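Local atomic coordinates of glycoside Hydrolase (Bacteroides uniformis, PDB entry 5TA0), a protein that probably cleaves agarose chains as a glycoside hydrolase of a human gut bacterium's agarose-degrading pathway, and binds neoagarooctaose. Residues V27-N32 with I511-D516; R93-D98 with G103-D108; W156-K161 with G169-E174; C436-D441 with V445-N450. All coordinates share one frame; numbering follows the deposited sequence.

Interaction 1: residues V27-N32 with I511-D516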
loop_
_atom_site.group_PDB
_atom_site.type_symbol
_atom_site.label_atom_id
_atom_site.label_comp_id
_atom_site.label_asym_id
_atom_site.label_seq_id
_atom_site.Cartn_x
_atom_site.Cartn_y
_atom_site.Cartn_z
ATOM N N VAL A 27 5.368 -19.431 16.838
ATOM C CA VAL A 27 4.706 -18.156 16.689
ATOM C C VAL A 27 4.279 -17.718 18.097
ATOM O O VAL A 27 3.505 -18.418 18.749
ATOM C CB VAL A 27 3.503 -18.334 15.739
ATOM C CG1 VAL A 27 2.650 -17.107 15.669
ATOM C CG2 VAL A 27 3.972 -18.702 14.343
ATOM N N GLN A 28 4.808 -16.585 18.557
ATOM C CA GLN A 28 4.638 -16.110 19.941
ATOM C C GLN A 28 3.866 -14.793 19.969
ATOM O O GLN A 28 4.165 -13.876 19.187
ATOM C CB GLN A 28 6.034 -15.903 20.535
ATOM C CG GLN A 28 6.110 -15.506 21.996
ATOM C CD GLN A 28 7.547 -15.501 22.519
ATOM O OE1 GLN A 28 8.197 -14.455 22.566
ATOM N NE2 GLN A 28 8.061 -16.681 22.869
ATOM N N LEU A 29 2.889 -14.701 20.869
ATOM C CA LEU A 29 2.094 -13.504 21.111
ATOM C C LEU A 29 2.388 -13.059 22.538
ATOM O O LEU A 29 2.048 -13.783 23.489
ATOM C CB LEU A 29 0.612 -13.839 20.972
ATOM C CG LEU A 29 -0.468 -12.856 21.439
ATOM C CD1 LEU A 29 -0.282 -11.496 20.822
ATOM C CD2 LEU A 29 -1.853 -13.369 21.108
ATOM N N ASN A 30 3.026 -11.907 22.705
ATOM C CA ASN A 30 3.278 -11.347 24.031
ATOM C C ASN A 30 2.264 -10.235 24.278
ATOM O O ASN A 30 2.547 -9.048 24.050
ATOM C CB ASN A 30 4.728 -10.870 24.151
ATOM C CG ASN A 30 5.726 -12.009 24.041
ATOM O OD1 ASN A 30 5.555 -13.043 24.674
ATOM N ND2 ASN A 30 6.729 -11.854 23.201
ATOM N N LEU A 31 1.065 -10.616 24.735
ATOM C CA LEU A 31 -0.086 -9.701 24.705
ATOM C C LEU A 31 -0.074 -8.618 25.796
ATOM O O LEU A 31 -0.930 -7.756 25.784
ATOM C CB LEU A 31 -1.435 -10.445 24.620
ATOM C CG LEU A 31 -1.665 -11.636 25.564
ATOM C CD1 LEU A 31 -1.490 -11.239 27.032
ATOM C CD2 LEU A 31 -3.029 -12.281 25.386
ATOM N N ASN A 32 0.911 -8.650 26.691
ATOM C CA ASN A 32 1.124 -7.571 27.670
ATOM C C ASN A 32 2.173 -6.541 27.251
ATOM O O ASN A 32 2.411 -5.593 27.990
ATOM C CB ASN A 32 1.529 -8.171 29.019
ATOM C CG ASN A 32 2.892 -8.824 28.970
ATOM O OD1 ASN A 32 3.166 -9.657 28.092
ATOM N ND2 ASN A 32 3.760 -8.472 29.909
ATOM N N ILE A 511 -6.925 -15.008 14.508
ATOM C CA ILE A 511 -7.333 -15.766 15.705
ATOM C C ILE A 511 -7.811 -14.751 16.719
ATOM O O ILE A 511 -7.091 -13.811 17.063
ATOM C CB ILE A 511 -6.162 -16.590 16.244
ATOM C CG1 ILE A 511 -5.616 -17.544 15.169
ATOM C CG2 ILE A 511 -6.590 -17.377 17.491
ATOM C CD1 ILE A 511 -4.205 -17.993 15.378
ATOM N N CYS A 512 -9.056 -14.903 17.155
ATOM C CA CYS A 512 -9.699 -13.960 18.052
ATOM C C CYS A 512 -9.814 -14.599 19.439
ATOM O O CYS A 512 -10.576 -15.545 19.617
ATOM C CB CYS A 512 -11.075 -13.552 17.513
ATOM S SG CYS A 512 -11.092 -13.083 15.758
ATOM N N TYR A 513 -9.040 -14.094 20.390
ATOM C CA TYR A 513 -9.115 -14.568 21.790
ATOM C C TYR A 513 -10.049 -13.649 22.536
ATOM O O TYR A 513 -9.905 -12.432 22.449
ATOM C CB TYR A 513 -7.758 -14.553 22.453
ATOM C CG TYR A 513 -6.699 -15.410 21.790
ATOM C CD1 TYR A 513 -6.442 -16.712 22.204
ATOM C CD2 TYR A 513 -5.949 -14.927 20.731
ATOM C CE1 TYR A 513 -5.469 -17.496 21.609
ATOM C CE2 TYR A 513 -4.981 -15.703 20.119
ATOM C CZ TYR A 513 -4.736 -16.986 20.553
ATOM O OH TYR A 513 -3.775 -17.729 19.926
ATOM N N ASN A 514 -11.019 -14.207 23.270
ATOM C CA ASN A 514 -11.877 -13.425 24.129
ATOM C C ASN A 514 -11.602 -13.806 25.587
ATOM O O ASN A 514 -11.614 -14.986 25.935
ATOM C CB ASN A 514 -13.339 -13.654 23.785
ATOM C CG ASN A 514 -14.272 -12.834 24.648
ATOM O OD1 ASN A 514 -14.981 -13.383 25.485
ATOM N ND2 ASN A 514 -14.261 -11.527 24.476
ATOM N N PHE A 515 -11.325 -12.800 26.413
ATOM C CA PHE A 515 -11.016 -13.012 27.831
ATOM C C PHE A 515 -12.153 -12.531 28.728
ATOM O O PHE A 515 -12.962 -11.701 28.349
ATOM C CB PHE A 515 -9.711 -12.285 28.180
ATOM C CG PHE A 515 -8.501 -12.924 27.583
ATOM C CD1 PHE A 515 -7.787 -13.892 28.267
ATOM C CD2 PHE A 515 -8.065 -12.571 26.300
ATOM C CE1 PHE A 515 -6.661 -14.479 27.709
ATOM C CE2 PHE A 515 -6.947 -13.160 25.742
ATOM C CZ PHE A 515 -6.235 -14.121 26.428
ATOM N N ASP A 516 -12.194 -13.096 29.947
ATOM C CA ASP A 516 -13.171 -12.721 30.970
ATOM C C ASP A 516 -13.137 -11.201 31.267
ATOM O O ASP A 516 -14.161 -10.555 31.429
ATOM C CB ASP A 516 -12.855 -13.424 32.320
ATOM C CG ASP A 516 -12.942 -14.956 32.293
ATOM O OD1 ASP A 516 -13.968 -15.481 31.863
ATOM O OD2 ASP A 516 -11.999 -15.644 32.797
#
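Leu31 and Phe515 reach for each other from opposite directions, and Leu29 slides past Tyr513 just beside them; these two leucine–aromatic pairs make up the whole contact. The closer pair is formed by Leu31 CD2, which lies 3.8 Å from Phe515 CZ, the far end of the ring. Leu31 gets there with CG lodged between its own backbone N and carbonyl carbon (chi1 47°). The second pair is slightly wider, Leu29 CD2 standing 4.0 Å from Tyr513 CE2. All four residues are buried, yet the backbones stay well apart: the CA atoms of Leu31 and Tyr513 are separated by 10.7 Å, too far for backbone pairing but natural for side chains meeting across the inside of a beta-sandwich.

The opposite side of strand 25-30 is polar: Asn30 ND2 donates to Gln28 OE1 at 3.1 Å and also to Glu426. Solvent reaches Gln28 and, on the other segment, Asn514, which are both partly exposed.

Strand 25-30 runs between strands 423-429 and 457-464, whereas strand 508-514 borders strand 444-451. Leu29 packs on Val425 and Tyr513 on Phe447, so the intervening strands of the curved sheet close round the pairs.

Interaction 2: residues R93-D98 with G103-D108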
loop_
_atom_site.group_PDB
_atom_site.type_symbol
_atom_site.label_atom_id
_atom_site.label_comp_id
_atom_site.label_asym_id
_atom_site.label_seq_id
_atom_site.Cartn_x
_atom_site.Cartn_y
_atom_site.Cartn_z
ATOM N N ARG A 93 -13.368 17.016 -19.048
ATOM C CA ARG A 93 -13.616 16.681 -20.445
ATOM C C ARG A 93 -14.761 17.473 -21.068
ATOM O O ARG A 93 -14.864 17.520 -22.293
ATOM C CB ARG A 93 -13.879 15.195 -20.608
ATOM C CG ARG A 93 -12.640 14.352 -20.368
ATOM C CD ARG A 93 -12.834 12.969 -20.942
ATOM N NE ARG A 93 -12.536 12.943 -22.358
ATOM C CZ ARG A 93 -13.077 12.101 -23.230
ATOM N NH1 ARG A 93 -12.712 12.163 -24.491
ATOM N NH2 ARG A 93 -13.987 11.217 -22.854
ATOM N N ASN A 94 -15.598 18.090 -20.233
ATOM C CA ASN A 94 -16.760 18.845 -20.709
ATOM C C ASN A 94 -16.739 20.325 -20.454
ATOM O O ASN A 94 -17.586 21.014 -21.007
ATOM C CB ASN A 94 -18.037 18.244 -20.107
ATOM C CG ASN A 94 -18.310 16.854 -20.639
ATOM O OD1 ASN A 94 -17.901 15.828 -20.043
ATOM N ND2 ASN A 94 -18.910 16.794 -21.782
ATOM N N VAL A 95 -15.820 20.839 -19.646
ATOM C CA VAL A 95 -15.808 22.273 -19.333
ATOM C C VAL A 95 -15.393 23.107 -20.547
ATOM O O VAL A 95 -14.508 22.743 -21.323
ATOM C CB VAL A 95 -14.950 22.529 -18.078
ATOM C CG1 VAL A 95 -13.454 22.313 -18.334
ATOM C CG2 VAL A 95 -15.217 23.912 -17.503
ATOM N N LYS A 96 -16.025 24.268 -20.687
ATOM C CA LYS A 96 -15.695 25.158 -21.773
ATOM C C LYS A 96 -14.348 25.834 -21.507
ATOM O O LYS A 96 -13.883 25.910 -20.353
ATOM C CB LYS A 96 -16.802 26.183 -21.976
ATOM C CG LYS A 96 -18.041 25.532 -22.588
ATOM C CD LYS A 96 -19.296 26.386 -22.485
ATOM C CE LYS A 96 -19.242 27.608 -23.392
ATOM N NZ LYS A 96 -19.239 27.380 -24.858
ATOM N N GLU A 97 -13.744 26.310 -22.589
ATOM C CA GLU A 97 -12.471 27.019 -22.553
ATOM C C GLU A 97 -12.655 28.478 -22.204
ATOM O O GLU A 97 -13.624 29.119 -22.634
ATOM C CB GLU A 97 -11.811 26.909 -23.931
ATOM C CG GLU A 97 -10.344 27.302 -23.983
ATOM C CD GLU A 97 -9.733 27.175 -25.351
ATOM O OE1 GLU A 97 -10.468 27.210 -26.350
ATOM O OE2 GLU A 97 -8.501 27.016 -25.436
ATOM N N ASP A 98 -11.713 29.036 -21.464
ATOM C CA ASP A 98 -11.726 30.450 -21.124
ATOM C C ASP A 98 -11.542 31.266 -22.420
ATOM O O ASP A 98 -10.499 31.180 -23.045
ATOM C CB ASP A 98 -10.561 30.742 -20.144
ATOM C CG ASP A 98 -10.605 32.143 -19.535
ATOM O OD1 ASP A 98 -11.228 33.042 -20.142
ATOM O OD2 ASP A 98 -10.000 32.326 -18.441
ATOM N N GLY A 103 -6.363 27.511 -23.767
ATOM C CA GLY A 103 -5.779 26.435 -22.991
ATOM C C GLY A 103 -6.071 26.398 -21.514
ATOM O O GLY A 103 -5.522 25.547 -20.803
ATOM N N PHE A 104 -6.943 27.285 -21.034
ATOM C CA PHE A 104 -7.405 27.249 -19.647
ATOM C C PHE A 104 -8.888 26.925 -19.640
ATOM O O PHE A 104 -9.652 27.393 -20.501
ATOM C CB PHE A 104 -7.202 28.594 -18.962
ATOM C CG PHE A 104 -5.765 28.889 -18.606
ATOM C CD1 PHE A 104 -5.353 28.855 -17.283
ATOM C CD2 PHE A 104 -4.820 29.193 -19.574
ATOM C CE1 PHE A 104 -4.031 29.118 -16.924
ATOM C CE2 PHE A 104 -3.496 29.437 -19.216
ATOM C CZ PHE A 104 -3.116 29.406 -17.887
ATOM N N ALA A 105 -9.303 26.169 -18.641
ATOM C CA ALA A 105 -10.746 25.972 -18.354
ATOM C C ALA A 105 -11.388 27.312 -17.993
ATOM O O ALA A 105 -10.823 28.112 -17.232
ATOM C CB ALA A 105 -10.941 24.976 -17.214
ATOM N N ASP A 106 -12.573 27.548 -18.533
ATOM C CA ASP A 106 -13.306 28.770 -18.205
ATOM C C ASP A 106 -13.715 28.774 -16.734
ATOM O O ASP A 106 -14.429 27.875 -16.316
ATOM C CB ASP A 106 -14.541 28.879 -19.066
ATOM C CG ASP A 106 -15.275 30.176 -18.839
ATOM O OD1 ASP A 106 -14.644 31.254 -19.045
ATOM O OD2 ASP A 106 -16.438 30.101 -18.385
ATOM N N PRO A 107 -13.282 29.787 -15.953
ATOM C CA PRO A 107 -13.666 29.736 -14.531
ATOM C C PRO A 107 -15.150 29.721 -14.282
ATOM O O PRO A 107 -15.607 29.039 -13.363
ATOM C CB PRO A 107 -12.987 30.978 -13.949
ATOM C CG PRO A 107 -11.798 31.210 -14.822
ATOM C CD PRO A 107 -12.252 30.807 -16.200
ATOM N N ASP A 108 -15.933 30.438 -15.083
ATOM C CA ASP A 108 -17.392 30.463 -14.878
ATOM C C ASP A 108 -18.035 29.125 -15.195
ATOM O O ASP A 108 -18.862 28.631 -14.437
ATOM C CB ASP A 108 -18.039 31.541 -15.752
ATOM C CG ASP A 108 -17.683 32.937 -15.334
ATOM O OD1 ASP A 108 -17.576 33.233 -14.128
ATOM O OD2 ASP A 108 -17.536 33.783 -16.239
#
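Phe104 O takes two neighbouring donors of one peptide unit: Asp98 N in a nearly straight hydrogen bond (2.8 Å, 178° at the hydrogen), and Glu97 CA in a longer CA-H...O contact at 3.5 Å. A second backbone bond, Asp106 N to Lys96 O at 2.8 Å, completes a single beta bridge centred on Glu97 and Ala105. This is the smallest unit of sheet pairing, here pinning two irregular segments that join successive helices.

Glu97 adds a side-chain bond beside the bridge. With CG anti to its backbone N (chi1 -166°) and the chain extended beyond, it lies along the partner backbone, and OE2 takes Gly103 N at 2.8 Å on the anti lone pair, the one turned away from OE1. On the buried flank, Val95 CG1 rests 3.8 Å from Ala105 CB.

Two carboxylates meet less comfortably. Asp98 OD1 and Asp106 OD1 are 4.0 Å apart, with the groups turned nearly at right angles, and their repulsion is probably eased because each has its own partners: Asp98 pairs with Arg101 and the Glu100 amide, while Asp106 serves as N-cap, its OD2 accepting from Asp109 N. Asp98 OD2 also lies 3.5 Å from Pro107 CD, beside the start of helix 107-123.

The bridge thus ties the exit of helix 86-94 to the entry of helix 107-123, with Val95 leaning on Leu110 and Leu113 and Phe104 reaching across to helix 170-183.

Interaction 3: residues W156-K161 with G169-E174. With EDO (1,2-ethanediol), chain N.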
loop_
_atom_site.group_PDB
_atom_site.type_symbol
_atom_site.label_atom_id
_atom_site.label_comp_id
_atom_site.label_asym_id
_atom_site.label_seq_id
_atom_site.Cartn_x
_atom_site.Cartn_y
_atom_site.Cartn_z
ATOM N N TRP A 156 -10.648 21.539 -27.199
ATOM C CA TRP A 156 -9.488 22.346 -26.812
ATOM C C TRP A 156 -8.592 21.508 -25.905
ATOM O O TRP A 156 -9.041 20.586 -25.242
ATOM C CB TRP A 156 -9.917 23.682 -26.148
ATOM C CG TRP A 156 -10.662 23.530 -24.880
ATOM C CD1 TRP A 156 -12.013 23.345 -24.729
ATOM C CD2 TRP A 156 -10.114 23.545 -23.573
ATOM N NE1 TRP A 156 -12.328 23.228 -23.396
ATOM C CE2 TRP A 156 -11.176 23.353 -22.657
ATOM C CE3 TRP A 156 -8.810 23.731 -23.072
ATOM C CZ2 TRP A 156 -10.967 23.322 -21.277
ATOM C CZ3 TRP A 156 -8.616 23.700 -21.706
ATOM C CH2 TRP A 156 -9.674 23.476 -20.828
ATOM N N ALA A 157 -7.333 21.896 -25.859
ATOM C CA ALA A 157 -6.305 21.197 -25.071
ATOM C C ALA A 157 -5.762 22.103 -23.969
ATOM O O ALA A 157 -5.572 23.304 -24.194
ATOM C CB ALA A 157 -5.161 20.775 -25.969
ATOM N N LEU A 158 -5.492 21.536 -22.787
ATOM C CA LEU A 158 -4.889 22.310 -21.724
ATOM C C LEU A 158 -3.552 22.908 -22.188
ATOM O O LEU A 158 -2.787 22.279 -22.922
ATOM C CB LEU A 158 -4.714 21.468 -20.463
ATOM C CG LEU A 158 -5.993 21.262 -19.640
ATOM C CD1 LEU A 158 -5.900 20.075 -18.720
ATOM C CD2 LEU A 158 -6.370 22.516 -18.857
ATOM N N SER A 159 -3.261 24.123 -21.742
ATOM C CA SER A 159 -2.080 24.844 -22.149
ATOM C C SER A 159 -0.805 24.042 -21.993
ATOM O O SER A 159 -0.588 23.456 -20.935
ATOM C CB SER A 159 -1.944 26.127 -21.341
ATOM O OG SER A 159 -0.839 26.852 -21.846
ATOM N N GLN A 160 0.031 24.031 -23.029
ATOM C CA GLN A 160 1.324 23.319 -23.003
ATOM C C GLN A 160 2.508 24.245 -22.744
ATOM O O GLN A 160 3.651 23.801 -22.752
ATOM C CB GLN A 160 1.549 22.579 -24.310
ATOM C CG GLN A 160 0.451 21.587 -24.622
ATOM C CD GLN A 160 0.678 20.887 -25.932
ATOM O OE1 GLN A 160 0.006 21.183 -26.919
ATOM N NE2 GLN A 160 1.632 19.970 -25.955
ATOM N N LYS A 161 2.239 25.511 -22.467
ATOM C CA LYS A 161 3.287 26.512 -22.272
ATOM C C LYS A 161 4.222 26.105 -21.166
ATOM O O LYS A 161 3.846 25.439 -20.212
ATOM C CB LYS A 161 2.660 27.858 -21.846
ATOM C CG LYS A 161 1.767 28.541 -22.869
ATOM C CD LYS A 161 2.559 29.238 -23.961
ATOM C CE LYS A 161 1.652 29.854 -25.025
ATOM N NZ LYS A 161 0.925 28.804 -25.809
ATOM N N GLY A 169 2.155 23.093 -16.850
ATOM C CA GLY A 169 1.097 22.637 -15.974
ATOM C C GLY A 169 0.288 23.709 -15.264
ATOM O O GLY A 169 -0.607 23.386 -14.483
ATOM N N THR A 170 0.574 24.994 -15.499
ATOM C CA THR A 170 -0.165 26.070 -14.834
ATOM C C THR A 170 -1.674 25.917 -15.053
ATOM O O THR A 170 -2.439 25.970 -14.083
ATOM C CB THR A 170 0.351 27.440 -15.279
ATOM O OG1 THR A 170 1.699 27.610 -14.782
ATOM C CG2 THR A 170 -0.513 28.554 -14.782
ATOM N N ALA A 171 -2.098 25.711 -16.293
ATOM C CA ALA A 171 -3.533 25.618 -16.577
ATOM C C ALA A 171 -4.151 24.361 -15.975
ATOM O O ALA A 171 -5.240 24.404 -15.410
ATOM C CB ALA A 171 -3.807 25.688 -18.059
ATOM N N SER A 172 -3.457 23.240 -16.075
ATOM C CA SER A 172 -3.900 22.003 -15.461
ATOM C C SER A 172 -4.049 22.218 -13.953
ATOM O O SER A 172 -5.063 21.818 -13.355
ATOM C CB SER A 172 -2.882 20.886 -15.706
ATOM O OG SER A 172 -2.787 20.589 -17.100
ATOM N N GLY A 173 -3.055 22.875 -13.351
ATOM C CA GLY A 173 -3.106 23.144 -11.923
ATOM C C GLY A 173 -4.239 24.070 -11.485
ATOM O O GLY A 173 -4.849 23.861 -10.449
ATOM N N GLU A 174 -4.462 25.106 -12.270
ATOM C CA GLU A 174 -5.562 26.015 -11.987
ATOM C C GLU A 174 -6.885 25.271 -12.076
ATOM O O GLU A 174 -7.754 25.453 -11.230
ATOM C CB GLU A 174 -5.556 27.221 -12.915
ATOM C CG GLU A 174 -6.705 28.155 -12.625
ATOM C CD GLU A 174 -6.766 29.385 -13.499
ATOM O OE1 GLU A 174 -7.902 29.755 -13.857
ATOM O OE2 GLU A 174 -5.724 30.015 -13.758
HETATM C C1 EDO N . -3.675 26.395 -26.076
HETATM O O1 EDO N . -4.235 27.152 -27.118
HETATM C C2 EDO N . -3.603 24.967 -26.556
HETATM O O2 EDO N . -3.087 24.178 -25.502
HETATM O O HOH W 1 -1.428 22.845 -18.181
HETATM O O HOH W 2 1.502 24.305 -19.372
#
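Ser159 and Ala171 touch through carbon alone, CB to CB at 3.8 Å, and the hydrogen bonding between their segments runs entirely through water. Ser159 O accepts from both molecules. The first, 2.9 Å from Ser159 O, accepts in turn from Ser172 N at 3.0 Å. The second donates to Ser159 O and to Lys161 O, each at 2.7 Å, and accepts from Gly169 N at 2.9 Å. Two amides at the start of helix 170-183 are therefore satisfied by solvent held in place by loop carbonyls, and the positive end of the helix would probably polarise these waters further.

Leu158 supplies the apolar cover. CG lies anti to its carbonyl carbon (chi1 -78°), and the two branches part over the helix: CD1 comes within 3.5 Å of Ser172 OG, while CD2 leans 4.2 Å from Ala171 CB. Ser172 OG has its polar partner in Phe145 O, so the methyl merely lies alongside a hydroxyl already bound. With an alanine at Leu158 both branches are lost, which would probably open a gap beside Ala171 and leave that hydroxyl without its apolar lid.

Ser159 OG is engaged by Glu166 and, weakly, by Lys161 N. Gly169, at the N-cap position with positive phi, has no side chain to cap the first turn. Water reaching Ser172 N takes that part, making this a solvent-capped helix N-terminus in the alpha/beta barrel.

Interaction 4: residues C436-D441 with V445-N450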
loop_
_atom_site.group_PDB
_atom_site.type_symbol
_atom_site.label_atom_id
_atom_site.label_comp_id
_atom_site.label_asym_id
_atom_site.label_seq_id
_atom_site.Cartn_x
_atom_site.Cartn_y
_atom_site.Cartn_z
ATOM N N CYS A 436 3.522 -11.977 11.288
ATOM C CA CYS A 436 2.556 -11.973 12.358
ATOM C C CYS A 436 2.412 -10.599 12.957
ATOM O O CYS A 436 3.304 -9.781 12.885
ATOM C CB CYS A 436 2.924 -12.995 13.441
ATOM S SG CYS A 436 4.621 -12.897 14.064
ATOM N N ASP A 437 1.236 -10.365 13.521
ATOM C CA ASP A 437 0.923 -9.088 14.192
ATOM C C ASP A 437 -0.242 -9.345 15.144
ATOM O O ASP A 437 -0.925 -10.384 15.059
ATOM C CB ASP A 437 0.602 -8.000 13.130
ATOM C CG ASP A 437 0.898 -6.582 13.591
ATOM O OD1 ASP A 437 1.251 -6.333 14.764
ATOM O OD2 ASP A 437 0.734 -5.690 12.725
ATOM N N ALA A 438 -0.479 -8.423 16.074
ATOM C CA ALA A 438 -1.564 -8.600 17.035
ATOM C C ALA A 438 -2.002 -7.294 17.639
ATOM O O ALA A 438 -1.186 -6.377 17.802
ATOM C CB ALA A 438 -1.150 -9.555 18.138
ATOM N N TYR A 439 -3.290 -7.230 17.978
ATOM C CA TYR A 439 -3.941 -6.018 18.504
ATOM C C TYR A 439 -4.902 -6.403 19.619
ATOM O O TYR A 439 -5.660 -7.379 19.493
ATOM C CB TYR A 439 -4.656 -5.218 17.372
ATOM C CG TYR A 439 -3.670 -4.796 16.299
ATOM C CD1 TYR A 439 -3.015 -3.575 16.407
ATOM C CD2 TYR A 439 -3.305 -5.644 15.272
ATOM C CE1 TYR A 439 -2.040 -3.188 15.495
ATOM C CE2 TYR A 439 -2.326 -5.277 14.361
ATOM C CZ TYR A 439 -1.694 -4.053 14.477
ATOM O OH TYR A 439 -0.697 -3.662 13.613
ATOM N N VAL A 440 -4.871 -5.625 20.694
ATOM C CA VAL A 440 -5.671 -5.881 21.905
ATOM C C VAL A 440 -6.730 -4.797 22.061
ATOM O O VAL A 440 -6.410 -3.612 22.197
ATOM C CB VAL A 440 -4.772 -5.843 23.150
ATOM C CG1 VAL A 440 -5.618 -5.956 24.427
ATOM C CG2 VAL A 440 -3.716 -6.947 23.112
ATOM N N ASP A 441 -7.987 -5.197 21.997
ATOM C CA ASP A 441 -9.118 -4.316 22.170
ATOM C C ASP A 441 -9.905 -4.751 23.392
ATOM O O ASP A 441 -10.844 -5.535 23.284
ATOM C CB ASP A 441 -10.039 -4.349 20.954
ATOM C CG ASP A 441 -11.227 -3.395 21.083
ATOM O OD1 ASP A 441 -11.079 -2.337 21.708
ATOM O OD2 ASP A 441 -12.278 -3.686 20.511
ATOM N N VAL A 445 -8.454 -10.044 21.756
ATOM C CA VAL A 445 -7.115 -9.996 21.162
ATOM C C VAL A 445 -7.177 -10.639 19.789
ATOM O O VAL A 445 -7.685 -11.747 19.661
ATOM C CB VAL A 445 -6.067 -10.723 22.017
ATOM C CG1 VAL A 445 -4.663 -10.546 21.438
ATOM C CG2 VAL A 445 -6.119 -10.205 23.442
ATOM N N TYR A 446 -6.637 -9.958 18.784
ATOM C CA TYR A 446 -6.633 -10.405 17.386
ATOM C C TYR A 446 -5.204 -10.713 17.028
ATOM O O TYR A 446 -4.341 -9.834 17.083
ATOM C CB TYR A 446 -7.219 -9.322 16.456
ATOM C CG TYR A 446 -8.594 -8.941 16.881
ATOM C CD1 TYR A 446 -9.679 -9.741 16.536
ATOM C CD2 TYR A 446 -8.812 -7.830 17.689
ATOM C CE1 TYR A 446 -10.946 -9.429 16.963
ATOM C CE2 TYR A 446 -10.092 -7.501 18.124
ATOM C CZ TYR A 446 -11.148 -8.313 17.748
ATOM O OH TYR A 446 -12.424 -8.047 18.186
ATOM N N PHE A 447 -4.942 -11.979 16.695
ATOM C CA PHE A 447 -3.623 -12.487 16.359
ATOM C C PHE A 447 -3.655 -12.869 14.879
ATOM O O PHE A 447 -4.403 -13.784 14.484
ATOM C CB PHE A 447 -3.338 -13.692 17.257
ATOM C CG PHE A 447 -1.941 -14.254 17.191
ATOM C CD1 PHE A 447 -0.843 -13.568 16.690
ATOM C CD2 PHE A 447 -1.728 -15.528 17.740
ATOM C CE1 PHE A 447 0.421 -14.141 16.701
ATOM C CE2 PHE A 447 -0.468 -16.075 17.782
ATOM C CZ PHE A 447 0.593 -15.388 17.275
ATOM N N ILE A 448 -2.921 -12.116 14.056
ATOM C CA ILE A 448 -2.986 -12.296 12.592
ATOM C C ILE A 448 -1.701 -12.911 12.115
ATOM O O ILE A 448 -0.619 -12.455 12.465
ATOM C CB ILE A 448 -3.218 -10.957 11.849
ATOM C CG1 ILE A 448 -4.398 -10.175 12.430
ATOM C CG2 ILE A 448 -3.420 -11.195 10.367
ATOM C CD1 ILE A 448 -4.014 -8.998 13.293
ATOM N N ILE A 449 -1.811 -13.972 11.303
ATOM C CA ILE A 449 -0.647 -14.687 10.803
ATOM C C ILE A 449 -0.836 -14.911 9.310
ATOM O O ILE A 449 -1.906 -15.334 8.895
ATOM C CB ILE A 449 -0.407 -16.036 11.538
ATOM C CG1 ILE A 449 -0.549 -15.847 13.063
ATOM C CG2 ILE A 449 0.929 -16.636 11.145
ATOM C CD1 ILE A 449 -0.466 -17.136 13.868
ATOM N N ASN A 450 0.211 -14.613 8.547
ATOM C CA ASN A 450 0.171 -14.700 7.080
ATOM C C ASN A 450 1.360 -15.496 6.564
ATOM O O ASN A 450 2.474 -15.350 7.018
ATOM C CB ASN A 450 0.178 -13.278 6.508
ATOM C CG ASN A 450 0.237 -13.249 4.986
ATOM O OD1 ASN A 450 1.288 -13.055 4.393
ATOM N ND2 ASN A 450 -0.898 -13.476 4.365
HETATM O O HOH W 3 -13.040 -5.580 18.785
#
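Phe447 lays its ring along the neighbouring strand where the small Ala438 leaves a dip: Phe447 CD1 is 4.3 Å from Ala438 CB, and CE1 is equally far from Cys436 CB. An edge of that ring meets Asp437 O in its plane, with CD1 at 3.6 Å, while Ile449 CD1 lies over one face. Further along the same side, Val440 and Val445 stand shoulder to shoulder, pointing the same way, their CG2 atoms 4.1 Å apart.

On the other side, carrying Asp437, Tyr439, Tyr446 and Ile448, the bumps are larger. Ile448 CD1 pushes into the angle between backbone and ring, 4.0 Å from Tyr439 CD2 at the ring edge. Tyr446 likewise turns an edge to Asp441 CB, and one water links its hydroxyl to Asp441 OD2. Tyr439, with CG anti to its carbonyl carbon (chi1 -59°), sends its hydroxyl back to Asp437 OD2 at 2.6 Å, meeting it from above the carboxylate plane. A phenylalanine in place of Tyr439 would probably leave Asp437 OD2 without this mate and the carboxylate freer to turn about its remaining bonds to Arg424 and Ala438 N.

Between the two faces the strands are joined by paired backbone bonds at Asp437–Ile448 and Tyr439–Tyr446, such as Tyr446 N to Tyr439 O at 2.8 Å. The chemistry implies a two-faced hairpin: one side, reinforced by the Cys436–Cys429 disulfide, is apolar and fills the beta-sandwich interior against strand 25-30; the other combines apolar side chains with the Asp437–Arg424 salt bridge and the Tyr439 hydroxyl, against helix 340-358.

How the interactions relate
From the N terminus, interaction 1 opens first, at 27-32, and closes last, at 511-516, so the other three all nest within its loop and none cross. Interactions 2 and 3 follow in series, each closing a short loop in the alpha/beta barrel; they touch, Gly103 O with Ser159 N and Val95 O with Trp156 NE1, welding the two loops together. Interaction 4 comes later, a hairpin of the beta-sandwich. Its second strand pairs with 511-516, so interactions 1 and 4 share one sheet, with centres about 8 Å apart. The two clusters lie on opposite sides of the chain's centre, about 49 to 58 Å between contact centres.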